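Local atomic coordinates of glycerol dehydratase (Clostridium butyricum, PDB entry 1R8W), a protein that probably catalyses the dehydration of glycerol as a glycyl-radical enzyme of the pyruvate formate-lyase-like family. Residues Ile64-Gln69 / Ala236-Glu241; Ala18-Ala23 / Glu79-Gln84; His57-Ile62 / Ile216-Arg221; Val167-Val172 / Phe269-Ile274. All coordinates share one frame; numbering follows the deposited sequence.

Interaction 1. Residues Ile64-Gln69 / Ala236-Glu241; sequences ITIRDQ and AKRKAE
The guanidinium of R238 slides beneath the backbone of Q69, joining the first turns of helix 236-251 to the loop after helix 47-61, in the helix-rich part of a pyruvate formate-lyase-like chain. The flat group lies over the main chain of Q69 without a hydrogen bond to it. Q69 N sits 3.3 Å above the guanidinium plane, offset toward its rim, and R238 NH1 comes within 3.5 Å of Q69 C. Since Q69 N and R238 NH2 are both donors, their 3.4 Å separation is mere proximity. The I66 CG2 methyl lies farther off, 4.4 Å from R238 NH2.

Polar bonds hold the arginine in place. With CG opposite the backbone N (chi1 -179°) and a bend at chi2 (54°), R238 NH1 turns back to E241 OE1, three residues on, in a salt bridge of 2.8 Å. The oxygen lies nearly in the guanidinium plane. NH1 also donates to E70 O just beyond the loop segment, while E241 OE2 pairs with R12 of helix 11-22.

One water spans the contact, donating to Q69 OE1 at 3.2 Å and, more weakly, to E241 OE2 at 2.9 Å.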
loop_
_atom_site.group_PDB
_atom_site.type_symbol
_atom_site.label_atom_id
_atom_site.label_comp_id
_atom_site.label_asym_id
_atom_site.label_seq_id
_atom_site.Cartn_x
_atom_site.Cartn_y
_atom_site.Cartn_z
ATOM N N ILE A 64 29.181 -10.038 -15.933
ATOM C CA ILE A 64 30.044 -8.866 -16.023
ATOM C C ILE A 64 30.761 -8.934 -17.375
ATOM O O ILE A 64 31.228 -9.999 -17.776
ATOM C CB ILE A 64 31.077 -8.866 -14.867
ATOM C CG1 ILE A 64 30.349 -8.657 -13.541
ATOM C CG2 ILE A 64 32.111 -7.777 -15.060
ATOM C CD1 ILE A 64 29.529 -7.368 -13.486
ATOM N N THR A 65 30.837 -7.814 -18.086
ATOM C CA THR A 65 31.495 -7.811 -19.391
ATOM C C THR A 65 32.341 -6.580 -19.667
ATOM O O THR A 65 31.912 -5.450 -19.442
ATOM C CB THR A 65 30.476 -7.934 -20.538
ATOM O OG1 THR A 65 29.656 -9.086 -20.328
ATOM C CG2 THR A 65 31.191 -8.069 -21.873
ATOM N N ILE A 66 33.547 -6.821 -20.164
ATOM C CA ILE A 66 34.479 -5.763 -20.517
ATOM C C ILE A 66 34.845 -5.998 -21.977
ATOM O O ILE A 66 35.481 -6.998 -22.311
ATOM C CB ILE A 66 35.761 -5.813 -19.658
ATOM C CG1 ILE A 66 35.401 -5.654 -18.176
ATOM C CG2 ILE A 66 36.719 -4.724 -20.104
ATOM C CD1 ILE A 66 36.590 -5.407 -17.257
ATOM N N ARG A 67 34.428 -5.084 -22.846
ATOM C CA ARG A 67 34.698 -5.210 -24.272
ATOM C C ARG A 67 36.110 -4.735 -24.596
ATOM O O ARG A 67 36.691 -3.944 -23.860
ATOM C CB ARG A 67 33.651 -4.420 -25.065
ATOM C CG ARG A 67 32.217 -4.805 -24.707
ATOM C CD ARG A 67 31.187 -4.042 -25.525
ATOM N NE ARG A 67 29.878 -3.979 -24.873
ATOM C CZ ARG A 67 29.064 -5.014 -24.680
ATOM N NH1 ARG A 67 29.403 -6.229 -25.090
ATOM N NH2 ARG A 67 27.904 -4.830 -24.067
ATOM N N ASP A 68 36.656 -5.223 -25.703
ATOM C CA ASP A 68 38.014 -4.879 -26.108
ATOM C C ASP A 68 38.306 -3.397 -26.295
ATOM O O ASP A 68 37.509 -2.663 -26.868
ATOM C CB ASP A 68 38.372 -5.625 -27.394
ATOM C CG ASP A 68 38.043 -7.100 -27.312
ATOM O OD1 ASP A 68 38.548 -7.769 -26.382
ATOM O OD2 ASP A 68 37.275 -7.592 -28.173
ATOM N N GLN A 69 39.471 -2.985 -25.802
ATOM C CA GLN A 69 39.960 -1.613 -25.898
ATOM C C GLN A 69 39.194 -0.559 -25.094
ATOM O O GLN A 69 39.508 0.628 -25.168
ATOM C CB GLN A 69 40.034 -1.183 -27.368
ATOM C CG GLN A 69 40.874 -2.095 -28.250
ATOM C CD GLN A 69 42.230 -2.423 -27.646
ATOM O OE1 GLN A 69 43.011 -1.529 -27.311
ATOM N NE2 GLN A 69 42.515 -3.715 -27.504
ATOM N N ALA A 236 51.841 -5.211 -23.149
ATOM C CA ALA A 236 51.869 -4.439 -21.922
ATOM C C ALA A 236 51.040 -3.168 -21.981
ATOM O O ALA A 236 50.712 -2.600 -20.940
ATOM C CB ALA A 236 53.308 -4.099 -21.562
ATOM N N LYS A 237 50.701 -2.708 -23.180
ATOM C CA LYS A 237 49.910 -1.491 -23.278
ATOM C C LYS A 237 48.480 -1.734 -22.800
ATOM O O LYS A 237 47.963 -0.990 -21.965
ATOM C CB LYS A 237 49.898 -0.953 -24.706
ATOM C CG LYS A 237 49.247 0.419 -24.797
ATOM C CD LYS A 237 49.423 1.039 -26.165
ATOM C CE LYS A 237 48.936 2.476 -26.172
ATOM N NZ LYS A 237 49.312 3.165 -27.440
ATOM N N ARG A 238 47.842 -2.776 -23.322
ATOM C CA ARG A 238 46.483 -3.093 -22.913
ATOM C C ARG A 238 46.483 -3.612 -21.474
ATOM O O ARG A 238 45.560 -3.336 -20.705
ATOM C CB ARG A 238 45.867 -4.142 -23.844
ATOM C CG ARG A 238 44.428 -4.500 -23.497
ATOM C CD ARG A 238 43.553 -3.254 -23.433
ATOM N NE ARG A 238 42.160 -3.564 -23.120
ATOM C CZ ARG A 238 41.262 -2.658 -22.741
ATOM N NH1 ARG A 238 41.613 -1.381 -22.631
ATOM N NH2 ARG A 238 40.019 -3.030 -22.465
ATOM N N LYS A 239 47.517 -4.366 -21.114
ATOM C CA LYS A 239 47.619 -4.898 -19.763
ATOM C C LYS A 239 47.645 -3.734 -18.778
ATOM O O LYS A 239 46.973 -3.760 -17.748
ATOM C CB LYS A 239 48.893 -5.735 -19.610
ATOM C CG LYS A 239 49.234 -6.070 -18.160
ATOM C CD LYS A 239 50.603 -6.727 -18.038
ATOM C CE LYS A 239 50.541 -8.214 -18.338
ATOM N NZ LYS A 239 49.795 -8.946 -17.275
ATOM N N ALA A 240 48.417 -2.708 -19.112
ATOM C CA ALA A 240 48.538 -1.537 -18.255
ATOM C C ALA A 240 47.215 -0.793 -18.106
ATOM O O ALA A 240 46.898 -0.293 -17.024
ATOM C CB ALA A 240 49.603 -0.601 -18.804
ATOM N N GLU A 241 46.448 -0.711 -19.190
ATOM C CA GLU A 241 45.161 -0.028 -19.155
ATOM C C GLU A 241 44.191 -0.772 -18.246
ATOM O O GLU A 241 43.476 -0.153 -17.454
ATOM C CB GLU A 241 44.562 0.068 -20.554
ATOM C CG GLU A 241 45.427 0.811 -21.545
ATOM C CD GLU A 241 44.783 0.904 -22.915
ATOM O OE1 GLU A 241 43.941 0.035 -23.239
ATOM O OE2 GLU A 241 45.133 1.837 -23.668
HETATM O O HOH W 1 45.393 0.091 -26.025
#

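Interaction 2. Residues Ala18-Ala23 / Glu79-Gln84; sequences AQILNA and EPRSSQ
A23 and P80 meet where helix 11-22 runs out, and the loop carrying E79-Q84 passes alongside that end. A23 CB rests against P80 CB at 3.7 Å and lies 3.5 Å from P80 O. One turn back, I20 CG2 touches R81 CD at 3.8 Å, the two side chains crossing at about a right angle. R81 reaches this point because its chain is extended from CG to NE, so its CD lies against I20 and the guanidinium is carried beyond it. At the other margin, E79 bends at chi2 (65°) to set OE2 3.7 Å from A23 CB; that oxygen also accepts weakly from K24 N.

No direct hydrogen bond joins the segments; a water does the work. It donates to I20 O at 2.8 Å and to A23 O at 2.9 Å, and accepts a hydrogen bond from R81 NH1 at 2.9 Å, lying at the edge of the guanidinium.

NH1 also donates to Q767 OE1, four residues after G763, the predicted radical glycine. The arginine's charge thus probably polarises the water that serves the carbonyls at and just after the helix end, while the same nitrogen ties this corner to the glycine-radical region.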
loop_
_atom_site.group_PDB
_atom_site.type_symbol
_atom_site.label_atom_id
_atom_site.label_comp_id
_atom_site.label_asym_id
_atom_site.label_seq_id
_atom_site.Cartn_x
_atom_site.Cartn_y
_atom_site.Cartn_z
ATOM N N ALA A 18 32.732 0.461 -33.907
ATOM C CA ALA A 18 32.438 -0.668 -34.782
ATOM C C ALA A 18 31.722 -1.772 -34.014
ATOM O O ALA A 18 30.954 -2.543 -34.588
ATOM C CB ALA A 18 33.726 -1.204 -35.388
ATOM N N GLN A 19 31.977 -1.852 -32.715
ATOM C CA GLN A 19 31.336 -2.857 -31.880
ATOM C C GLN A 19 29.823 -2.652 -31.842
ATOM O O GLN A 19 29.060 -3.616 -31.901
ATOM C CB GLN A 19 31.903 -2.792 -30.463
ATOM C CG GLN A 19 33.199 -3.556 -30.277
ATOM C CD GLN A 19 33.901 -3.194 -28.984
ATOM O OE1 GLN A 19 33.264 -2.788 -28.009
ATOM N NE2 GLN A 19 35.220 -3.352 -28.964
ATOM N N ILE A 20 29.391 -1.396 -31.739
ATOM C CA ILE A 20 27.967 -1.081 -31.695
ATOM C C ILE A 20 27.284 -1.326 -33.040
ATOM O O ILE A 20 26.239 -1.975 -33.106
ATOM C CB ILE A 20 27.716 0.404 -31.278
ATOM C CG1 ILE A 20 27.823 0.567 -29.758
ATOM C CG2 ILE A 20 26.324 0.840 -31.709
ATOM C CD1 ILE A 20 29.184 0.294 -29.193
ATOM N N LEU A 21 27.877 -0.810 -34.111
ATOM C CA LEU A 21 27.297 -0.967 -35.440
ATOM C C LEU A 21 27.288 -2.399 -35.964
ATOM O O LEU A 21 26.400 -2.767 -36.729
ATOM C CB LEU A 21 28.009 -0.053 -36.448
ATOM C CG LEU A 21 27.817 1.454 -36.240
ATOM C CD1 LEU A 21 28.436 2.225 -37.392
ATOM C CD2 LEU A 21 26.339 1.771 -36.147
ATOM N N ASN A 22 28.265 -3.205 -35.559
ATOM C CA ASN A 22 28.335 -4.591 -36.016
ATOM C C ASN A 22 27.554 -5.550 -35.138
ATOM O O ASN A 22 27.403 -6.723 -35.475
ATOM C CB ASN A 22 29.787 -5.067 -36.098
ATOM C CG ASN A 22 30.544 -4.431 -37.241
ATOM O OD1 ASN A 22 30.007 -4.275 -38.342
ATOM N ND2 ASN A 22 31.804 -4.071 -36.996
ATOM N N ALA A 23 27.061 -5.059 -34.009
ATOM C CA ALA A 23 26.295 -5.901 -33.101
ATOM C C ALA A 23 24.926 -6.180 -33.687
ATOM O O ALA A 23 24.442 -5.438 -34.537
ATOM C CB ALA A 23 26.147 -5.218 -31.744
ATOM N N GLU A 79 25.899 -9.102 -25.386
ATOM C CA GLU A 79 25.934 -8.663 -26.783
ATOM C C GLU A 79 25.752 -7.144 -26.749
ATOM O O GLU A 79 24.888 -6.632 -26.037
ATOM C CB GLU A 79 24.791 -9.322 -27.570
ATOM C CG GLU A 79 24.705 -8.967 -29.060
ATOM C CD GLU A 79 25.901 -9.453 -29.876
ATOM O OE1 GLU A 79 26.503 -10.482 -29.504
ATOM O OE2 GLU A 79 26.230 -8.818 -30.900
ATOM N N PRO A 80 26.574 -6.399 -27.505
ATOM C CA PRO A 80 26.443 -4.938 -27.505
ATOM C C PRO A 80 25.088 -4.458 -28.014
ATOM O O PRO A 80 24.393 -5.175 -28.731
ATOM C CB PRO A 80 27.578 -4.483 -28.424
ATOM C CG PRO A 80 28.581 -5.587 -28.307
ATOM C CD PRO A 80 27.716 -6.819 -28.332
ATOM N N ARG A 81 24.711 -3.250 -27.615
ATOM C CA ARG A 81 23.470 -2.652 -28.074
ATOM C C ARG A 81 22.271 -3.589 -27.970
ATOM O O ARG A 81 21.402 -3.589 -28.842
ATOM C CB ARG A 81 23.654 -2.212 -29.528
ATOM C CG ARG A 81 22.698 -1.147 -30.004
ATOM C CD ARG A 81 22.915 -0.850 -31.480
ATOM N NE ARG A 81 22.159 0.324 -31.903
ATOM C CZ ARG A 81 21.962 0.671 -33.170
ATOM N NH1 ARG A 81 22.466 -0.069 -34.146
ATOM N NH2 ARG A 81 21.259 1.757 -33.458
ATOM N N SER A 82 22.217 -4.381 -26.905
ATOM C CA SER A 82 21.110 -5.315 -26.722
ATOM C C SER A 82 20.256 -4.966 -25.510
ATOM O O SER A 82 20.538 -4.002 -24.802
ATOM C CB SER A 82 21.646 -6.741 -26.615
ATOM O OG SER A 82 22.323 -7.096 -27.812
ATOM N N SER A 83 19.213 -5.750 -25.268
ATOM C CA SER A 83 18.306 -5.461 -24.163
ATOM C C SER A 83 18.043 -6.577 -23.156
ATOM O O SER A 83 17.941 -7.754 -23.495
ATOM C CB SER A 83 16.963 -4.978 -24.724
ATOM O OG SER A 83 16.009 -4.796 -23.692
ATOM N N GLN A 84 17.916 -6.166 -21.903
ATOM C CA GLN A 84 17.636 -7.062 -20.794
ATOM C C GLN A 84 16.100 -7.055 -20.723
ATOM O O GLN A 84 15.461 -6.308 -21.463
ATOM C CB GLN A 84 18.271 -6.461 -19.539
ATOM C CG GLN A 84 18.876 -7.423 -18.542
ATOM C CD GLN A 84 19.755 -8.495 -19.157
ATOM O OE1 GLN A 84 19.285 -9.587 -19.453
ATOM N NE2 GLN A 84 21.032 -8.189 -19.348
HETATM O O HOH W 2 23.769 -2.660 -34.321
#

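Interaction 3. Residues His57-Ile62 / Ile216-Arg221; sequences HILENI and ITYVNR
Two helices run nearly parallel here, the end of 47-61 beside the middle of 197-230, and R221 of the longer one grips the carbonyls where the shorter one finishes. The short segment axes approach to 8.8 Å at 11°, with L59 and Y218 nearest in backbone.

The hydrogen bonds all come from R221. It bends at chi3 (61°), which turns its guanidinium toward the last turn of the neighbouring helix. R221 NH1 donates to L59 O at 2.9 Å; that oxygen lies close to the guanidinium plane, although the nitrogen stands above the plane of the carbonyl. The same NH1 of R221 donates to I62 O, also at 2.9 Å, this time on a lone pair in the carbonyl plane, and NH2 adds a weak bond to that oxygen. E60 O hangs 3.2 Å above one guanidinium face without a proper bonding angle. A positive charge among main-chain oxygens at a helix C-terminus would probably be favourable for the helix dipole.

Beside these bonds the contact is apolar. I62 CG2 approaches the edge of the Y218 ring, 3.7 Å from CE1, while the ring hydroxyl hydrogen-bonds to Y222 on its own helix. L59 comes in crosswise, its CD2 placed over the ring face in a CH-pi contact, 4.1 Å from the Y218 centroid and 27° off the normal.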
loop_
_atom_site.group_PDB
_atom_site.type_symbol
_atom_site.label_atom_id
_atom_site.label_comp_id
_atom_site.label_asym_id
_atom_site.label_seq_id
_atom_site.Cartn_x
_atom_site.Cartn_y
_atom_site.Cartn_z
ATOM N N HIS A 57 20.323 -8.833 -5.613
ATOM C CA HIS A 57 20.500 -10.135 -6.236
ATOM C C HIS A 57 20.950 -9.990 -7.686
ATOM O O HIS A 57 21.842 -10.701 -8.147
ATOM C CB HIS A 57 19.203 -10.933 -6.173
ATOM C CG HIS A 57 19.384 -12.387 -6.463
ATOM N ND1 HIS A 57 20.321 -13.161 -5.811
ATOM C CD2 HIS A 57 18.744 -13.215 -7.323
ATOM C CE1 HIS A 57 20.249 -14.402 -6.256
ATOM N NE2 HIS A 57 19.300 -14.462 -7.174
ATOM N N ILE A 58 20.328 -9.064 -8.404
ATOM C CA ILE A 58 20.679 -8.829 -9.793
ATOM C C ILE A 58 22.134 -8.383 -9.931
ATOM O O ILE A 58 22.911 -8.992 -10.665
ATOM C CB ILE A 58 19.764 -7.757 -10.416
ATOM C CG1 ILE A 58 18.361 -8.325 -10.620
ATOM C CG2 ILE A 58 20.343 -7.275 -11.733
ATOM C CD1 ILE A 58 17.348 -7.287 -11.042
ATOM N N LEU A 59 22.509 -7.328 -9.212
ATOM C CA LEU A 59 23.865 -6.804 -9.305
ATOM C C LEU A 59 24.974 -7.751 -8.862
ATOM O O LEU A 59 26.119 -7.606 -9.288
ATOM C CB LEU A 59 23.978 -5.483 -8.534
ATOM C CG LEU A 59 23.167 -4.315 -9.105
ATOM C CD1 LEU A 59 23.499 -3.045 -8.347
ATOM C CD2 LEU A 59 23.486 -4.140 -10.579
ATOM N N GLU A 60 24.649 -8.718 -8.012
ATOM C CA GLU A 60 25.656 -9.664 -7.544
ATOM C C GLU A 60 25.823 -10.838 -8.493
ATOM O O GLU A 60 26.874 -11.465 -8.517
ATOM C CB GLU A 60 25.291 -10.222 -6.165
ATOM C CG GLU A 60 25.210 -9.200 -5.054
ATOM C CD GLU A 60 24.839 -9.828 -3.720
ATOM O OE1 GLU A 60 23.946 -10.706 -3.700
ATOM O OE2 GLU A 60 25.429 -9.434 -2.692
ATOM N N ASN A 61 24.796 -11.124 -9.283
ATOM C CA ASN A 61 24.842 -12.271 -10.182
ATOM C C ASN A 61 24.722 -11.999 -11.680
ATOM O O ASN A 61 24.758 -12.929 -12.481
ATOM C CB ASN A 61 23.760 -13.264 -9.754
ATOM C CG ASN A 61 23.899 -13.675 -8.301
ATOM O OD1 ASN A 61 24.834 -14.383 -7.935
ATOM N ND2 ASN A 61 22.977 -13.220 -7.463
ATOM N N ILE A 62 24.579 -10.739 -12.065
ATOM C CA ILE A 62 24.451 -10.408 -13.478
ATOM C C ILE A 62 25.814 -10.571 -14.154
ATOM O O ILE A 62 26.845 -10.226 -13.574
ATOM C CB ILE A 62 23.944 -8.944 -13.660
ATOM C CG1 ILE A 62 23.492 -8.708 -15.099
ATOM C CG2 ILE A 62 25.036 -7.959 -13.294
ATOM C CD1 ILE A 62 22.180 -9.381 -15.443
ATOM N N ILE A 216 27.931 -0.797 -4.739
ATOM C CA ILE A 216 29.348 -0.845 -4.415
ATOM C C ILE A 216 29.965 -2.180 -4.823
ATOM O O ILE A 216 31.057 -2.212 -5.390
ATOM C CB ILE A 216 29.612 -0.620 -2.899
ATOM C CG1 ILE A 216 29.181 0.791 -2.490
ATOM C CG2 ILE A 216 31.097 -0.783 -2.602
ATOM C CD1 ILE A 216 29.497 1.141 -1.044
ATOM N N THR A 217 29.279 -3.284 -4.547
ATOM C CA THR A 217 29.845 -4.570 -4.922
ATOM C C THR A 217 29.816 -4.747 -6.439
ATOM O O THR A 217 30.647 -5.460 -6.999
ATOM C CB THR A 217 29.121 -5.757 -4.240
ATOM O OG1 THR A 217 28.223 -6.372 -5.165
ATOM C CG2 THR A 217 28.363 -5.291 -3.021
ATOM N N TYR A 218 28.872 -4.087 -7.105
ATOM C CA TYR A 218 28.786 -4.174 -8.563
ATOM C C TYR A 218 30.066 -3.596 -9.150
ATOM O O TYR A 218 30.692 -4.198 -10.015
ATOM C CB TYR A 218 27.590 -3.380 -9.093
ATOM C CG TYR A 218 27.410 -3.491 -10.593
ATOM C CD1 TYR A 218 27.062 -4.705 -11.185
ATOM C CD2 TYR A 218 27.616 -2.386 -11.424
ATOM C CE1 TYR A 218 26.925 -4.822 -12.565
ATOM C CE2 TYR A 218 27.484 -2.491 -12.807
ATOM C CZ TYR A 218 27.140 -3.711 -13.370
ATOM O OH TYR A 218 27.037 -3.824 -14.737
ATOM N N VAL A 219 30.450 -2.422 -8.664
ATOM C CA VAL A 219 31.660 -1.764 -9.133
ATOM C C VAL A 219 32.896 -2.611 -8.833
ATOM O O VAL A 219 33.821 -2.676 -9.643
ATOM C CB VAL A 219 31.836 -0.377 -8.476
ATOM C CG1 VAL A 219 33.113 0.278 -8.977
ATOM C CG2 VAL A 219 30.635 0.502 -8.790
ATOM N N ASN A 220 32.910 -3.257 -7.670
ATOM C CA ASN A 220 34.041 -4.097 -7.292
ATOM C C ASN A 220 34.163 -5.315 -8.185
ATOM O O ASN A 220 35.271 -5.754 -8.490
ATOM C CB ASN A 220 33.922 -4.527 -5.835
ATOM C CG ASN A 220 34.620 -3.566 -4.898
ATOM O OD1 ASN A 220 34.210 -3.385 -3.751
ATOM N ND2 ASN A 220 35.693 -2.945 -5.383
ATOM N N ARG A 221 33.031 -5.862 -8.610
ATOM C CA ARG A 221 33.065 -7.017 -9.487
ATOM C C ARG A 221 33.822 -6.660 -10.763
ATOM O O ARG A 221 34.560 -7.482 -11.303
ATOM C CB ARG A 221 31.650 -7.485 -9.821
ATOM C CG ARG A 221 30.882 -8.018 -8.623
ATOM C CD ARG A 221 29.543 -8.578 -9.053
ATOM N NE ARG A 221 29.712 -9.689 -9.983
ATOM C CZ ARG A 221 28.789 -10.087 -10.850
ATOM N NH1 ARG A 221 27.622 -9.460 -10.916
ATOM N NH2 ARG A 221 29.029 -11.115 -11.649
#

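Interaction 4. Residues Val167-Val172 / Phe269-Ile274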
loop_
_atom_site.group_PDB
_atom_site.type_symbol
_atom_site.label_atom_id
_atom_site.label_comp_id
_atom_site.label_asym_id
_atom_site.label_seq_id
_atom_site.Cartn_x
_atom_site.Cartn_y
_atom_site.Cartn_z
ATOM N N VAL A 167 19.190 12.469 -12.629
ATOM C CA VAL A 167 19.621 12.254 -11.257
ATOM C C VAL A 167 20.652 13.302 -10.845
ATOM O O VAL A 167 21.187 14.014 -11.694
ATOM C CB VAL A 167 20.190 10.808 -11.149
ATOM C CG1 VAL A 167 21.512 10.785 -10.412
ATOM C CG2 VAL A 167 19.159 9.911 -10.502
ATOM N N ASP A 168 20.918 13.418 -9.549
ATOM C CA ASP A 168 21.911 14.381 -9.092
ATOM C C ASP A 168 23.310 13.765 -9.210
ATOM O O ASP A 168 23.955 13.463 -8.201
ATOM C CB ASP A 168 21.661 14.775 -7.640
ATOM C CG ASP A 168 22.465 15.996 -7.226
ATOM O OD1 ASP A 168 23.496 16.288 -7.874
ATOM O OD2 ASP A 168 22.069 16.664 -6.249
ATOM N N TYR A 169 23.771 13.580 -10.445
ATOM C CA TYR A 169 25.081 12.997 -10.695
ATOM C C TYR A 169 26.171 13.722 -9.926
ATOM O O TYR A 169 27.056 13.092 -9.349
ATOM C CB TYR A 169 25.431 13.052 -12.185
ATOM C CG TYR A 169 24.535 12.241 -13.090
ATOM C CD1 TYR A 169 23.499 12.846 -13.792
ATOM C CD2 TYR A 169 24.747 10.873 -13.275
ATOM C CE1 TYR A 169 22.698 12.118 -14.662
ATOM C CE2 TYR A 169 23.947 10.133 -14.143
ATOM C CZ TYR A 169 22.924 10.766 -14.837
ATOM O OH TYR A 169 22.136 10.062 -15.720
ATOM N N GLY A 170 26.114 15.049 -9.937
ATOM C CA GLY A 170 27.116 15.839 -9.249
ATOM C C GLY A 170 27.354 15.413 -7.813
ATOM O O GLY A 170 28.497 15.267 -7.383
ATOM N N LYS A 171 26.272 15.209 -7.070
ATOM C CA LYS A 171 26.364 14.812 -5.671
ATOM C C LYS A 171 27.071 13.478 -5.477
ATOM O O LYS A 171 27.979 13.361 -4.652
ATOM C CB LYS A 171 24.968 14.737 -5.057
ATOM C CG LYS A 171 24.951 14.433 -3.572
ATOM C CD LYS A 171 23.524 14.383 -3.059
ATOM C CE LYS A 171 23.473 14.088 -1.569
ATOM N NZ LYS A 171 22.072 14.075 -1.060
ATOM N N VAL A 172 26.652 12.468 -6.231
ATOM C CA VAL A 172 27.258 11.152 -6.104
ATOM C C VAL A 172 28.732 11.170 -6.507
ATOM O O VAL A 172 29.535 10.415 -5.966
ATOM C CB VAL A 172 26.501 10.096 -6.936
ATOM C CG1 VAL A 172 27.098 8.719 -6.687
ATOM C CG2 VAL A 172 25.030 10.104 -6.559
ATOM N N PHE A 269 28.892 4.348 -14.087
ATOM C CA PHE A 269 28.346 3.322 -13.208
ATOM C C PHE A 269 26.997 3.765 -12.650
ATOM O O PHE A 269 26.068 2.967 -12.530
ATOM C CB PHE A 269 29.318 3.010 -12.065
ATOM C CG PHE A 269 30.372 1.994 -12.422
ATOM C CD1 PHE A 269 30.030 0.826 -13.100
ATOM C CD2 PHE A 269 31.695 2.180 -12.039
ATOM C CE1 PHE A 269 30.993 -0.144 -13.391
ATOM C CE2 PHE A 269 32.665 1.219 -12.322
ATOM C CZ PHE A 269 32.312 0.052 -12.999
ATOM N N ILE A 270 26.900 5.043 -12.311
ATOM C CA ILE A 270 25.659 5.607 -11.796
ATOM C C ILE A 270 24.577 5.464 -12.867
ATOM O O ILE A 270 23.469 5.005 -12.604
ATOM C CB ILE A 270 25.834 7.111 -11.469
ATOM C CG1 ILE A 270 26.808 7.281 -10.302
ATOM C CG2 ILE A 270 24.478 7.747 -11.161
ATOM C CD1 ILE A 270 27.202 8.708 -10.058
ATOM N N HIS A 271 24.927 5.860 -14.084
ATOM C CA HIS A 271 24.012 5.808 -15.207
ATOM C C HIS A 271 23.608 4.378 -15.536
ATOM O O HIS A 271 22.432 4.080 -15.742
ATOM C CB HIS A 271 24.667 6.443 -16.432
ATOM C CG HIS A 271 23.700 6.789 -17.520
ATOM N ND1 HIS A 271 22.898 7.910 -17.472
ATOM C CD2 HIS A 271 23.390 6.152 -18.674
ATOM C CE1 HIS A 271 22.138 7.950 -18.552
ATOM N NE2 HIS A 271 22.417 6.895 -19.296
ATOM N N ALA A 272 24.593 3.492 -15.588
ATOM C CA ALA A 272 24.342 2.098 -15.910
ATOM C C ALA A 272 23.440 1.413 -14.887
ATOM O O ALA A 272 22.454 0.767 -15.254
ATOM C CB ALA A 272 25.665 1.353 -16.021
ATOM N N ILE A 273 23.766 1.545 -13.605
ATOM C CA ILE A 273 22.957 0.895 -12.588
ATOM C C ILE A 273 21.509 1.374 -12.646
ATOM O O ILE A 273 20.586 0.588 -12.444
ATOM C CB ILE A 273 23.563 1.103 -11.185
ATOM C CG1 ILE A 273 24.965 0.487 -11.162
ATOM C CG2 ILE A 273 22.691 0.429 -10.120
ATOM C CD1 ILE A 273 25.713 0.683 -9.864
ATOM N N ILE A 274 21.303 2.654 -12.942
ATOM C CA ILE A 274 19.942 3.176 -13.043
ATOM C C ILE A 274 19.162 2.360 -14.089
ATOM O O ILE A 274 17.977 2.046 -13.905
ATOM C CB ILE A 274 19.939 4.669 -13.464
ATOM C CG1 ILE A 274 20.511 5.525 -12.336
ATOM C CG2 ILE A 274 18.527 5.123 -13.804
ATOM C CD1 ILE A 274 20.599 6.994 -12.668
#
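The backbones come nearest at Y169 and I270, whose CA atoms are 7.5 Å apart, where the start of helix 169-191 lies against the middle of helix 260-277. I270 stands at the centre of the apolar contact, its two branches taking different partners. I270 CG2 meets the Y169 ring obliquely, 3.8 Å from CD2. I270 CD1, at the end of the other branch, meets V172 CG1 tip to tip at 3.4 Å, a close fit between two aliphatic ends. One turn later I274 CD1 slides past V167, lying 3.9 Å from CG2.

The first turn that presents Y169 and V172 is an N-capped helix start: D168, at the centre of an inverse gamma turn, accepts from K171 N through OD1 at 3.1 Å. V167, just before the cap, places CG1 4.2 Å above the centre of the Y169 ring. All six residues that touch across the contact are buried, and L522 of helix 520-523 packs on V167 and I274.

A single polar link crosses the contact. Y169 OH and H271 ND1 share a hydrogen bond of 2.9 Å, in which either could be the donor, with each group at the edge of the other's ring. H271 sends CG away from the backbone N (chi1 -164°), which swings the imidazole out to the phenol; its far nitrogen, NE2, bonds to Q340 OE1.

How the interactions relate
The loop after helix 47-61 strings three contacts together. Interactions 1 and 2, centres 18 Å apart, touch through D68 O and Q19 NE2 at 3.2 Å, probably a hydrogen bond. Interaction 1 meets interaction 3 where I64 CG1 packs 3.4 Å from R221 NH2. Through helix 197-230 the contacts continue inward: V219 CG1 lies 3.5 Å from F269 CE2, joining interactions 3 and 4, whose centres are 16 Å apart. Interaction 4 makes no touch with 1 or 2, its nearest atoms being about 7 and 9 Å away. Interaction 2 has a bond to the glycine-radical region, from R81 to Q767, four residues along the chain from G763, the predicted radical site.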